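Local atomic coordinates of caprin-2 (Danio rerio, PDB entry 4OUS), a protein that takes part in canonical Wnt signalling, probably through its C-terminal C1q domain, which assembles as a trimer. Residues L4-S9 / G129-Q134; S9-A14 / S121-T126; R44-A49 / G105-L110; Y53-H58 / S125-F130. The protein carries 1 engineered substitution. One frame throughout, in Å; residues are numbered along the deposited sequence. Where two conformers were deposited one is given.

Overall arrangement
From the N terminus, residues 4-9 pair with 129-134 in interaction 1, closing a loop of nearly the whole domain and bringing the two chain ends together. The same strand runs on into interaction 2 (9-14 with 121-126), nested inside that loop, where the strand pair frays. Further along, 44-49 meets 105-110 in interaction 3, nested within both and lying in the second sheet. Interaction 4 (53-58 with 125-130) crosses interaction 3, because its segments alternate with those of that contact. Strand 125-134 is thus flanked by 7-12 and 51-60, while aromatic residues such as Phe8, Phe45 and Tyr53 pack the two sheets of the C1q jelly roll together.

Interaction 1 (L4-S9 / G129-Q134)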
loop_
_atom_site.group_PDB
_atom_site.type_symbol
_atom_site.label_atom_id
_atom_site.label_comp_id
_atom_site.label_asym_id
_atom_site.label_seq_id
_atom_site.Cartn_x
_atom_site.Cartn_y
_atom_site.Cartn_z
ATOM N N LEU A 4 -8.416 21.123 -10.310
ATOM C CA LEU A 4 -9.376 20.031 -10.210
ATOM C C LEU A 4 -9.146 19.197 -8.954
ATOM O O LEU A 4 -8.012 19.024 -8.515
ATOM C CB LEU A 4 -9.297 19.135 -11.449
ATOM C CG LEU A 4 -10.529 19.089 -12.355
ATOM C CD1 LEU A 4 -10.210 18.368 -13.657
ATOM C CD2 LEU A 4 -11.695 18.424 -11.642
ATOM N N ARG A 5 -10.230 18.694 -8.373
ATOM C CA ARG A 5 -10.134 17.723 -7.294
ATOM C C ARG A 5 -10.642 16.394 -7.818
ATOM O O ARG A 5 -11.809 16.269 -8.186
ATOM C CB ARG A 5 -10.924 18.178 -6.070
ATOM C CG ARG A 5 -10.410 19.486 -5.491
ATOM C CD ARG A 5 -11.087 19.842 -4.182
ATOM N NE ARG A 5 -10.363 20.900 -3.485
ATOM C CZ ARG A 5 -10.732 21.418 -2.318
ATOM N NH1 ARG A 5 -11.826 20.979 -1.711
ATOM N NH2 ARG A 5 -10.008 22.378 -1.760
ATOM N N VAL A 6 -9.753 15.411 -7.896
ATOM C CA VAL A 6 -10.100 14.135 -8.487
ATOM C C VAL A 6 -9.567 13.021 -7.594
ATOM O O VAL A 6 -8.353 12.902 -7.396
ATOM C CB VAL A 6 -9.515 13.983 -9.908
ATOM C CG1 VAL A 6 -10.000 12.690 -10.547
ATOM C CG2 VAL A 6 -9.865 15.181 -10.782
ATOM N N ALA A 7 -10.466 12.215 -7.041
ATOM C CA ALA A 7 -10.075 11.112 -6.178
ATOM C C ALA A 7 -11.219 10.137 -6.064
ATOM O O ALA A 7 -12.373 10.542 -5.961
ATOM C CB ALA A 7 -9.675 11.617 -4.796
ATOM N N PHE A 8 -10.910 8.847 -6.067
ATOM C CA PHE A 8 -11.927 7.841 -5.817
ATOM C C PHE A 8 -11.381 6.796 -4.866
ATOM O O PHE A 8 -10.163 6.582 -4.778
ATOM C CB PHE A 8 -12.420 7.177 -7.113
ATOM C CG PHE A 8 -11.399 6.300 -7.771
ATOM C CD1 PHE A 8 -11.350 4.941 -7.510
ATOM C CD2 PHE A 8 -10.481 6.838 -8.654
ATOM C CE1 PHE A 8 -10.391 4.145 -8.109
ATOM C CE2 PHE A 8 -9.533 6.048 -9.261
ATOM C CZ PHE A 8 -9.486 4.699 -8.985
ATOM N N SER A 9 -12.292 6.131 -4.171
ATOM C CA SER A 9 -11.916 5.045 -3.293
ATOM C C SER A 9 -13.059 4.051 -3.308
ATOM O O SER A 9 -14.159 4.355 -2.833
ATOM C CB SER A 9 -11.619 5.572 -1.895
ATOM O OG SER A 9 -10.932 4.605 -1.130
ATOM N N GLY A 129 -7.610 5.946 -6.285
ATOM C CA GLY A 129 -6.712 6.764 -7.064
ATOM C C GLY A 129 -6.950 8.231 -6.799
ATOM O O GLY A 129 -8.047 8.629 -6.386
ATOM N N PHE A 130 -5.934 9.049 -7.036
ATOM C CA PHE A 130 -6.119 10.481 -6.910
ATOM C C PHE A 130 -5.148 11.244 -7.793
ATOM O O PHE A 130 -4.065 10.764 -8.142
ATOM C CB PHE A 130 -5.996 10.942 -5.446
ATOM C CG PHE A 130 -4.682 10.620 -4.787
ATOM C CD1 PHE A 130 -3.613 11.497 -4.869
ATOM C CD2 PHE A 130 -4.537 9.475 -4.027
ATOM C CE1 PHE A 130 -2.416 11.220 -4.239
ATOM C CE2 PHE A 130 -3.338 9.192 -3.396
ATOM C CZ PHE A 130 -2.281 10.070 -3.502
ATOM N N LEU A 131 -5.561 12.449 -8.149
ATOM C CA LEU A 131 -4.742 13.385 -8.889
ATOM C C LEU A 131 -3.638 13.930 -7.995
ATOM O O LEU A 131 -3.910 14.436 -6.903
ATOM C CB LEU A 131 -5.618 14.517 -9.418
ATOM C CG LEU A 131 -4.924 15.691 -10.093
ATOM C CD1 LEU A 131 -4.160 15.253 -11.328
ATOM C CD2 LEU A 131 -5.959 16.740 -10.449
ATOM N N LEU A 132 -2.398 13.814 -8.452
ATOM C CA LEU A 132 -1.252 14.366 -7.742
ATOM C C LEU A 132 -0.839 15.720 -8.335
ATOM O O LEU A 132 -0.767 16.722 -7.623
ATOM C CB LEU A 132 -0.086 13.380 -7.781
ATOM C CG LEU A 132 1.210 13.838 -7.113
ATOM C CD1 LEU A 132 1.011 14.021 -5.612
ATOM C CD2 LEU A 132 2.322 12.843 -7.397
ATOM N N TYR A 133 -0.574 15.739 -9.638
ATOM C CA TYR A 133 -0.199 16.961 -10.349
ATOM C C TYR A 133 -1.015 17.146 -11.603
ATOM O O TYR A 133 -0.964 16.308 -12.495
ATOM C CB TYR A 133 1.267 16.943 -10.758
ATOM C CG TYR A 133 2.236 16.908 -9.626
ATOM C CD1 TYR A 133 2.242 17.914 -8.675
ATOM C CD2 TYR A 133 3.175 15.890 -9.524
ATOM C CE1 TYR A 133 3.142 17.899 -7.638
ATOM C CE2 TYR A 133 4.071 15.861 -8.491
ATOM C CZ TYR A 133 4.052 16.868 -7.553
ATOM O OH TYR A 133 4.957 16.837 -6.523
ATOM N N GLN A 134 -1.731 18.257 -11.702
ATOM C CA GLN A 134 -2.470 18.556 -12.920
ATOM C C GLN A 134 -1.577 19.304 -13.904
ATOM O O GLN A 134 -0.827 20.196 -13.513
ATOM C CB GLN A 134 -3.718 19.374 -12.600
ATOM C CG GLN A 134 -4.620 19.616 -13.796
ATOM C CD GLN A 134 -5.826 20.461 -13.450
ATOM O OE1 GLN A 134 -6.035 20.821 -12.291
ATOM N NE2 GLN A 134 -6.630 20.784 -14.456
#
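Leu131 and Val6 face each other just ahead of the point where the first strand of the C1q jelly roll pairs antiparallel with the last. The Leu131 side chain illustrates how such a pair is packed: its CB sits 4.0 Å from Val6 CB, CG stands anti to the backbone N (chi1 173°), and of the two methyls CD2 reaches Leu4 O at 3.6 Å while CD1 turns to Tyr53 of strand 51-60. The backbone beneath is held by Leu131 N donating to Val6 O at 2.9 Å, and by paired bonds between Phe8 and Gly129. The Phe8 ring lies with one face on the Gly129 peptide, the amide N 3.4 Å above the ring plane and over its centre, a position accessible because Gly129 carries no side chain. Near the chain ends the backbones diverge, and the amide of Gln134, carried on an extended side chain, reaches across: its OE1 accepts from Leu4 N at 3.1 Å, the donor tilted 26° from the carbonyl plane.

Interaction 2 (S9-A14 / S121-T126); sequences SAARTA and SWKYST
Ala11 and Thr126 form a non-hydrogen-bonded antiparallel pair, the compact part of a contact that opens up within a few residues. Around the Ala11 methyl the packing is close: its CB lies 3.9 Å from Lys123 CB and 4.2 Å from Thr126 CG2, the methyl that chi1 of 59° places beside the backbone N, anti to the carbonyl carbon. Lys123 bounds this part with CB and CG, lies alongside Thr13, whose CG2 is 4.2 Å from Lys123 CG, and turns the chain through its left-handed backbone angles. The main chains come closer still, for Ala11 CA-H points at Ser125 O, and that same oxygen accepts from Arg12 N at 2.9 Å, nearly along the C=O axis. Beyond this bond the strands part. A water bridges them, donating to Arg12 O at 2.7 Å and accepting from Ser125 N at 3.0 Å. On this looser side Arg12 turns away from the partner segment: its NE gives a bond of 2.8 Å to Ala14 O, which lies in the guanidinium plane, while NH1 and NH2 reach Ala26 O and Asn15 O. The Thr13 hydroxyl bonds to Asp28, that of Thr126 to Asn96 of a neighbouring subunit. The whole is a frayed end of an antiparallel pair, where the first and last strands of the C1q jelly roll, neighbours in one sheet, give way to loops.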
loop_
_atom_site.group_PDB
_atom_site.type_symbol
_atom_site.label_atom_id
_atom_site.label_comp_id
_atom_site.label_asym_id
_atom_site.label_seq_id
_atom_site.Cartn_x
_atom_site.Cartn_y
_atom_site.Cartn_z
ATOM N N SER A 9 -12.292 6.131 -4.171
ATOM C CA SER A 9 -11.916 5.045 -3.293
ATOM C C SER A 9 -13.059 4.051 -3.308
ATOM O O SER A 9 -14.159 4.355 -2.833
ATOM C CB SER A 9 -11.619 5.572 -1.895
ATOM O OG SER A 9 -10.932 4.605 -1.130
ATOM N N ALA A 10 -12.803 2.887 -3.900
ATOM C CA ALA A 10 -13.831 1.907 -4.191
ATOM C C ALA A 10 -13.572 0.601 -3.460
ATOM O O ALA A 10 -12.432 0.300 -3.081
ATOM C CB ALA A 10 -13.912 1.662 -5.685
ATOM N N ALA A 11 -14.631 -0.181 -3.285
ATOM C CA ALA A 11 -14.513 -1.486 -2.662
ATOM C C ALA A 11 -15.496 -2.446 -3.301
ATOM O O ALA A 11 -16.537 -2.037 -3.834
ATOM C CB ALA A 11 -14.753 -1.405 -1.169
ATOM N N ARG A 12 -15.171 -3.730 -3.234
ATOM C CA ARG A 12 -16.072 -4.741 -3.739
ATOM C C ARG A 12 -16.685 -5.510 -2.584
ATOM O O ARG A 12 -15.970 -6.046 -1.728
ATOM C CB ARG A 12 -15.352 -5.678 -4.695
ATOM C CG ARG A 12 -16.240 -6.064 -5.850
ATOM C CD ARG A 12 -15.688 -7.233 -6.590
ATOM N NE ARG A 12 -16.757 -8.127 -7.000
ATOM C CZ ARG A 12 -17.338 -8.107 -8.193
ATOM N NH1 ARG A 12 -16.953 -7.223 -9.108
ATOM N NH2 ARG A 12 -18.296 -8.982 -8.474
ATOM N N THR A 13 -18.015 -5.559 -2.556
ATOM C CA THR A 13 -18.702 -6.138 -1.406
ATOM C C THR A 13 -19.361 -7.477 -1.711
ATOM O O THR A 13 -20.032 -8.046 -0.853
ATOM C CB THR A 13 -19.770 -5.179 -0.832
ATOM O OG1 THR A 13 -20.822 -4.993 -1.783
ATOM C CG2 THR A 13 -19.157 -3.837 -0.470
ATOM N N ALA A 14 -19.141 -7.981 -2.918
ATOM C CA ALA A 14 -19.553 -9.332 -3.288
ATOM C C ALA A 14 -18.392 -10.001 -4.010
ATOM O O ALA A 14 -17.553 -9.322 -4.600
ATOM C CB ALA A 14 -20.791 -9.304 -4.166
ATOM N N SER A 121 -19.192 -6.976 3.137
ATOM C CA SER A 121 -19.471 -5.665 3.696
ATOM C C SER A 121 -18.312 -5.098 4.514
ATOM O O SER A 121 -18.340 -3.922 4.859
ATOM C CB SER A 121 -20.730 -5.715 4.566
ATOM O OG SER A 121 -20.527 -6.540 5.698
ATOM N N TRP A 122 -17.298 -5.905 4.837
ATOM C CA TRP A 122 -16.149 -5.353 5.561
ATOM C C TRP A 122 -15.077 -4.785 4.621
ATOM O O TRP A 122 -14.079 -4.245 5.090
ATOM C CB TRP A 122 -15.549 -6.380 6.527
ATOM C CG TRP A 122 -16.076 -6.206 7.936
ATOM C CD1 TRP A 122 -17.188 -5.507 8.312
ATOM C CD2 TRP A 122 -15.504 -6.726 9.145
ATOM N NE1 TRP A 122 -17.351 -5.570 9.679
ATOM C CE2 TRP A 122 -16.326 -6.311 10.212
ATOM C CE3 TRP A 122 -14.378 -7.507 9.428
ATOM C CZ2 TRP A 122 -16.054 -6.649 11.539
ATOM C CZ3 TRP A 122 -14.114 -7.842 10.744
ATOM C CH2 TRP A 122 -14.944 -7.412 11.781
ATOM N N LYS A 123 -15.294 -4.908 3.314
ATOM C CA LYS A 123 -14.537 -4.140 2.327
ATOM C C LYS A 123 -13.026 -4.409 2.402
ATOM O O LYS A 123 -12.215 -3.510 2.652
ATOM C CB LYS A 123 -14.861 -2.649 2.493
ATOM C CG LYS A 123 -16.352 -2.360 2.271
ATOM C CD LYS A 123 -16.764 -0.958 2.711
ATOM C CE LYS A 123 -17.144 -0.898 4.185
ATOM N NZ LYS A 123 -18.559 -1.313 4.400
ATOM N N TYR A 124 -12.663 -5.669 2.172
ATOM C CA TYR A 124 -11.264 -6.086 2.090
ATOM C C TYR A 124 -10.615 -5.723 0.757
ATOM O O TYR A 124 -9.416 -5.442 0.701
ATOM C CB TYR A 124 -11.146 -7.598 2.279
ATOM C CG TYR A 124 -11.546 -8.091 3.636
ATOM C CD1 TYR A 124 -10.627 -8.136 4.671
ATOM C CD2 TYR A 124 -12.840 -8.532 3.889
ATOM C CE1 TYR A 124 -10.977 -8.596 5.922
ATOM C CE2 TYR A 124 -13.202 -8.994 5.145
ATOM C CZ TYR A 124 -12.259 -9.025 6.150
ATOM O OH TYR A 124 -12.577 -9.476 7.407
ATOM N N SER A 125 -11.403 -5.762 -0.314
ATOM C CA SER A 125 -10.895 -5.641 -1.673
ATOM C C SER A 125 -11.216 -4.265 -2.219
ATOM O O SER A 125 -12.392 -3.926 -2.412
ATOM C CB SER A 125 -11.489 -6.743 -2.550
ATOM O OG SER A 125 -11.043 -8.014 -2.090
ATOM N N THR A 126 -10.168 -3.477 -2.445
ATOM C CA THR A 126 -10.269 -2.039 -2.638
ATOM C C THR A 126 -9.393 -1.551 -3.790
ATOM O O THR A 126 -8.391 -2.177 -4.155
ATOM C CB THR A 126 -9.823 -1.302 -1.381
ATOM O OG1 THR A 126 -8.471 -1.696 -1.118
ATOM C CG2 THR A 126 -10.713 -1.634 -0.186
HETATM O O HOH W 1 -14.040 -7.090 -0.114
#

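Interaction 3 (R44-A49 / G105-L110)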
loop_
_atom_site.group_PDB
_atom_site.type_symbol
_atom_site.label_atom_id
_atom_site.label_comp_id
_atom_site.label_asym_id
_atom_site.label_seq_id
_atom_site.Cartn_x
_atom_site.Cartn_y
_atom_site.Cartn_z
ATOM N N ARG A 44 -13.664 1.189 -14.250
ATOM C CA ARG A 44 -12.688 2.072 -14.880
ATOM C C ARG A 44 -12.711 3.492 -14.336
ATOM O O ARG A 44 -13.773 4.112 -14.181
ATOM C CB ARG A 44 -12.904 2.120 -16.398
ATOM C CG ARG A 44 -12.632 0.793 -17.099
ATOM C CD ARG A 44 -12.985 0.843 -18.580
ATOM N NE ARG A 44 -12.502 -0.346 -19.280
ATOM C CZ ARG A 44 -11.451 -0.359 -20.094
ATOM N NH1 ARG A 44 -10.775 0.757 -20.327
ATOM N NH2 ARG A 44 -11.078 -1.489 -20.680
ATOM N N PHE A 45 -11.512 3.996 -14.069
ATOM C CA PHE A 45 -11.269 5.413 -13.849
ATOM C C PHE A 45 -10.923 6.072 -15.175
ATOM O O PHE A 45 -10.035 5.593 -15.877
ATOM C CB PHE A 45 -10.120 5.598 -12.861
ATOM C CG PHE A 45 -9.669 7.022 -12.720
ATOM C CD1 PHE A 45 -10.394 7.913 -11.952
ATOM C CD2 PHE A 45 -8.527 7.471 -13.357
ATOM C CE1 PHE A 45 -9.984 9.227 -11.813
ATOM C CE2 PHE A 45 -8.109 8.784 -13.219
ATOM C CZ PHE A 45 -8.840 9.661 -12.448
ATOM N N THR A 46 -11.606 7.158 -15.517
ATOM C CA THR A 46 -11.267 7.908 -16.719
ATOM C C THR A 46 -10.552 9.191 -16.333
ATOM O O THR A 46 -11.032 9.954 -15.494
ATOM C CB THR A 46 -12.517 8.223 -17.548
ATOM O OG1 THR A 46 -13.137 6.992 -17.933
ATOM C CG2 THR A 46 -12.149 8.997 -18.803
ATOM N N CYS A 47 -9.397 9.425 -16.945
ATOM C CA CYS A 47 -8.633 10.630 -16.676
ATOM C C CYS A 47 -9.347 11.868 -17.211
ATOM O O CYS A 47 -9.597 11.955 -18.410
ATOM C CB CYS A 47 -7.251 10.517 -17.308
ATOM S SG CYS A 47 -6.259 11.990 -17.154
ATOM N N PRO A 48 -9.661 12.836 -16.333
ATOM C CA PRO A 48 -10.348 14.053 -16.788
ATOM C C PRO A 48 -9.403 15.168 -17.216
ATOM O O PRO A 48 -9.847 16.152 -17.805
ATOM C CB PRO A 48 -11.127 14.484 -15.551
ATOM C CG PRO A 48 -10.226 14.084 -14.424
ATOM C CD PRO A 48 -9.583 12.780 -14.860
ATOM N N ALA A 49 -8.123 15.021 -16.896
ATOM C CA ALA A 49 -7.150 16.071 -17.136
ATOM C C ALA A 49 -5.765 15.468 -17.108
ATOM O O ALA A 49 -5.414 14.733 -16.184
ATOM C CB ALA A 49 -7.277 17.177 -16.099
ATOM N N GLY A 105 -8.688 11.244 -21.005
ATOM C CA GLY A 105 -9.347 10.171 -21.726
ATOM C C GLY A 105 -8.772 8.791 -21.456
ATOM O O GLY A 105 -9.443 7.789 -21.701
ATOM N N ASP A 106 -7.532 8.722 -20.970
ATOM C CA ASP A 106 -6.956 7.442 -20.567
ATOM C C ASP A 106 -7.828 6.773 -19.515
ATOM O O ASP A 106 -8.453 7.445 -18.686
ATOM C CB ASP A 106 -5.549 7.611 -19.992
ATOM C CG ASP A 106 -4.493 7.833 -21.051
ATOM O OD1 ASP A 106 -4.783 7.653 -22.253
ATOM O OD2 ASP A 106 -3.355 8.173 -20.660
ATOM N N GLN A 107 -7.855 5.448 -19.533
ATOM C CA GLN A 107 -8.605 4.709 -18.530
ATOM C C GLN A 107 -7.707 3.784 -17.728
ATOM O O GLN A 107 -6.827 3.119 -18.279
ATOM C CB GLN A 107 -9.736 3.937 -19.196
ATOM C CG GLN A 107 -10.806 4.872 -19.745
ATOM C CD GLN A 107 -11.996 4.141 -20.313
ATOM O OE1 GLN A 107 -11.845 3.131 -20.996
ATOM N NE2 GLN A 107 -13.191 4.648 -20.035
ATOM N N VAL A 108 -7.917 3.768 -16.418
ATOM C CA VAL A 108 -7.127 2.942 -15.525
ATOM C C VAL A 108 -8.092 2.015 -14.793
ATOM O O VAL A 108 -9.157 2.449 -14.339
ATOM C CB VAL A 108 -6.304 3.804 -14.544
ATOM C CG1 VAL A 108 -5.555 2.931 -13.552
ATOM C CG2 VAL A 108 -5.333 4.697 -15.312
ATOM N N TRP A 109 -7.741 0.736 -14.714
ATOM C CA TRP A 109 -8.660 -0.277 -14.220
ATOM C C TRP A 109 -7.873 -1.491 -13.758
ATOM O O TRP A 109 -6.689 -1.626 -14.080
ATOM C CB TRP A 109 -9.680 -0.662 -15.304
ATOM C CG TRP A 109 -9.094 -1.048 -16.646
ATOM C CD1 TRP A 109 -8.546 -0.204 -17.577
ATOM C CD2 TRP A 109 -9.032 -2.365 -17.210
ATOM N NE1 TRP A 109 -8.145 -0.917 -18.678
ATOM C CE2 TRP A 109 -8.431 -2.244 -18.479
ATOM C CE3 TRP A 109 -9.427 -3.631 -16.765
ATOM C CZ2 TRP A 109 -8.210 -3.345 -19.307
ATOM C CZ3 TRP A 109 -9.215 -4.722 -17.591
ATOM C CH2 TRP A 109 -8.608 -4.572 -18.847
ATOM N N LEU A 110 -8.516 -2.352 -12.977
ATOM C CA LEU A 110 -7.895 -3.588 -12.531
ATOM C C LEU A 110 -8.444 -4.773 -13.303
ATOM O O LEU A 110 -9.658 -4.905 -13.500
ATOM C CB LEU A 110 -8.115 -3.816 -11.039
ATOM C CG LEU A 110 -7.544 -2.764 -10.091
ATOM C CD1 LEU A 110 -7.852 -3.146 -8.654
ATOM C CD2 LEU A 110 -6.057 -2.582 -10.276
#
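Arg44 meets Trp109 through complementary torsions: Arg44 CG is anti to the carbonyl carbon and the chain runs extended to NE, whereas Trp109 CG sits between its backbone N and carbonyl carbon (chi1 52°). The two side chains lie side by side, and the guanidinium rests over the indole face, its CZ 3.8 Å from the centroid of the five-membered ring with the planes 28° apart. In this stacked cation-pi pair the guanidinium charge probably interacts with the indole pi cloud. Gln107 crosses Arg44 at about a right angle and divides its amide between two partners. OE1 takes a weak, strongly bent bond from Arg44 NH1 at 2.7 Å; NE2 gives a straight one, at 166°, to Thr46 OG1 at 3.1 Å, with the hydroxyl in the amide plane. Trp109 NE1 is engaged elsewhere, by Asn75 O. Beneath this polar face the backbones pair tightly: Phe45 and Val108 exchange two bonds of 2.8 Å, and Cys47 closes the end by accepting from Gly105 N and donating to Asp106 O. Gly105 has a positive phi at which a CB would press on the preceding carbonyl oxygen. On the other face, Val108 CB touches the edge of the Phe45 ring, and both residues pack on Leu102 of strand 93-102. Strand 44-46 lies between 38-39 and 107-114, and 68-74 borders 107-114 on its far side.

Interaction 4 (Y53-H58 / S125-F130)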
loop_
_atom_site.group_PDB
_atom_site.type_symbol
_atom_site.label_atom_id
_atom_site.label_comp_id
_atom_site.label_asym_id
_atom_site.label_seq_id
_atom_site.Cartn_x
_atom_site.Cartn_y
_atom_site.Cartn_z
ATOM N N TYR A 53 -1.080 10.817 -11.590
ATOM C CA TYR A 53 -2.089 10.217 -10.724
ATOM C C TYR A 53 -1.491 9.061 -9.932
ATOM O O TYR A 53 -0.662 8.318 -10.456
ATOM C CB TYR A 53 -3.275 9.711 -11.555
ATOM C CG TYR A 53 -4.102 10.805 -12.202
ATOM C CD1 TYR A 53 -5.340 11.156 -11.684
ATOM C CD2 TYR A 53 -3.648 11.488 -13.327
ATOM C CE1 TYR A 53 -6.107 12.154 -12.260
ATOM C CE2 TYR A 53 -4.410 12.497 -13.911
ATOM C CZ TYR A 53 -5.643 12.824 -13.371
ATOM O OH TYR A 53 -6.423 13.816 -13.923
ATOM N N VAL A 54 -1.931 8.901 -8.689
ATOM C CA VAL A 54 -1.508 7.813 -7.818
ATOM C C VAL A 54 -2.632 6.792 -7.722
ATOM O O VAL A 54 -3.785 7.172 -7.532
ATOM C CB VAL A 54 -1.169 8.340 -6.412
ATOM C CG1 VAL A 54 -0.782 7.201 -5.482
ATOM C CG2 VAL A 54 -0.073 9.389 -6.483
ATOM N N PHE A 55 -2.289 5.509 -7.849
ATOM C CA PHE A 55 -3.241 4.409 -7.685
ATOM C C PHE A 55 -2.736 3.421 -6.656
ATOM O O PHE A 55 -1.536 3.172 -6.576
ATOM C CB PHE A 55 -3.474 3.689 -9.013
ATOM C CG PHE A 55 -4.062 4.575 -10.050
ATOM C CD1 PHE A 55 -3.244 5.260 -10.938
ATOM C CD2 PHE A 55 -5.427 4.796 -10.092
ATOM C CE1 PHE A 55 -3.780 6.128 -11.867
ATOM C CE2 PHE A 55 -5.967 5.658 -11.016
ATOM C CZ PHE A 55 -5.144 6.330 -11.907
ATOM N N ILE A 56 -3.653 2.848 -5.883
ATOM C CA ILE A 56 -3.336 1.827 -4.892
ATOM C C ILE A 56 -4.450 0.780 -4.934
ATOM O O ILE A 56 -5.627 1.130 -5.107
ATOM C CB ILE A 56 -3.229 2.414 -3.455
ATOM C CG1 ILE A 56 -2.374 3.683 -3.408
ATOM C CG2 ILE A 56 -2.715 1.362 -2.476
ATOM C CD1 ILE A 56 -2.342 4.349 -2.042
ATOM N N PHE A 57 -4.119 -0.499 -4.771
ATOM C CA PHE A 57 -5.153 -1.517 -4.674
ATOM C C PHE A 57 -4.730 -2.627 -3.730
ATOM O O PHE A 57 -3.541 -2.910 -3.575
ATOM C CB PHE A 57 -5.518 -2.086 -6.057
ATOM C CG PHE A 57 -4.410 -2.834 -6.745
ATOM C CD1 PHE A 57 -4.254 -4.199 -6.552
ATOM C CD2 PHE A 57 -3.553 -2.191 -7.621
ATOM C CE1 PHE A 57 -3.248 -4.904 -7.200
ATOM C CE2 PHE A 57 -2.548 -2.899 -8.271
ATOM C CZ PHE A 57 -2.404 -4.251 -8.061
ATOM N N HIS A 58 -5.732 -3.251 -3.114
ATOM C CA HIS A 58 -5.570 -4.375 -2.203
ATOM C C HIS A 58 -6.696 -5.347 -2.501
ATOM O O HIS A 58 -7.858 -4.990 -2.291
ATOM C CB HIS A 58 -5.655 -3.931 -0.739
ATOM C CG HIS A 58 -4.477 -3.144 -0.267
ATOM N ND1 HIS A 58 -4.357 -1.780 -0.432
ATOM C CD2 HIS A 58 -3.363 -3.549 0.383
ATOM C CE1 HIS A 58 -3.212 -1.384 0.095
ATOM N NE2 HIS A 58 -2.593 -2.435 0.600
ATOM N N SER A 125 -11.403 -5.762 -0.314
ATOM C CA SER A 125 -10.895 -5.641 -1.673
ATOM C C SER A 125 -11.216 -4.265 -2.219
ATOM O O SER A 125 -12.392 -3.926 -2.412
ATOM C CB SER A 125 -11.489 -6.743 -2.550
ATOM O OG SER A 125 -11.043 -8.014 -2.090
ATOM N N THR A 126 -10.168 -3.477 -2.445
ATOM C CA THR A 126 -10.269 -2.039 -2.638
ATOM C C THR A 126 -9.393 -1.551 -3.790
ATOM O O THR A 126 -8.391 -2.177 -4.155
ATOM C CB THR A 126 -9.823 -1.302 -1.381
ATOM O OG1 THR A 126 -8.471 -1.696 -1.118
ATOM C CG2 THR A 126 -10.713 -1.634 -0.186
ATOM N N PHE A 127 -9.753 -0.388 -4.314
ATOM C CA PHE A 127 -9.051 0.246 -5.432
ATOM C C PHE A 127 -9.286 1.739 -5.307
ATOM O O PHE A 127 -10.438 2.169 -5.255
ATOM C CB PHE A 127 -9.606 -0.306 -6.753
ATOM C CG PHE A 127 -9.016 0.289 -8.026
ATOM C CD1 PHE A 127 -7.701 0.715 -8.118
ATOM C CD2 PHE A 127 -9.817 0.364 -9.159
ATOM C CE1 PHE A 127 -7.208 1.213 -9.323
ATOM C CE2 PHE A 127 -9.335 0.848 -10.354
ATOM C CZ PHE A 127 -8.030 1.279 -10.442
ATOM N N SER A 128 -8.218 2.526 -5.244
ATOM C CA SER A 128 -8.332 3.974 -5.138
ATOM C C SER A 128 -7.338 4.676 -6.032
ATOM O O SER A 128 -6.328 4.103 -6.448
ATOM C CB SER A 128 -8.095 4.461 -3.709
ATOM O OG SER A 128 -8.889 3.754 -2.785
ATOM N N GLY A 129 -7.610 5.946 -6.285
ATOM C CA GLY A 129 -6.712 6.764 -7.064
ATOM C C GLY A 129 -6.950 8.231 -6.799
ATOM O O GLY A 129 -8.047 8.629 -6.386
ATOM N N PHE A 130 -5.934 9.049 -7.036
ATOM C CA PHE A 130 -6.119 10.481 -6.910
ATOM C C PHE A 130 -5.148 11.244 -7.793
ATOM O O PHE A 130 -4.065 10.764 -8.142
ATOM C CB PHE A 130 -5.996 10.942 -5.446
ATOM C CG PHE A 130 -4.682 10.620 -4.787
ATOM C CD1 PHE A 130 -3.613 11.497 -4.869
ATOM C CD2 PHE A 130 -4.537 9.475 -4.027
ATOM C CE1 PHE A 130 -2.416 11.220 -4.239
ATOM C CE2 PHE A 130 -3.338 9.192 -3.396
ATOM C CZ PHE A 130 -2.281 10.070 -3.502
#
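Val54 lays its branched carbon over one face of the Phe130 ring, CB 3.6 Å from CZ and 3.8 Å from the ring centroid, a CH-pi contact. Phe130 gets there by holding CG between its backbone N and carbonyl carbon (chi1 59°), which carries the ring across to the neighbouring strand. Six backbone hydrogen bonds lock the two antiparallel strands in register. On the opposite face Phe127 CE1 lies 4.1 Å from Phe55 CD2, and Ile56 O meets the Phe127 ring at its edge, in plane. Gly129 brings its CA within 3.8 Å of Phe55 CD2. The two faces differ in character. Phe55, Phe57 and Phe127 pack on Val108, Leu110 and Leu72 of the other sheet, whereas His58 and Ser128 hydrogen-bond to His97 of a second subunit, and Phe130 meets its copy in a third. The chemistry implies an apolar core on one side and, on the other, a trimer interface combining buried aromatics with polar groups satisfied between chains.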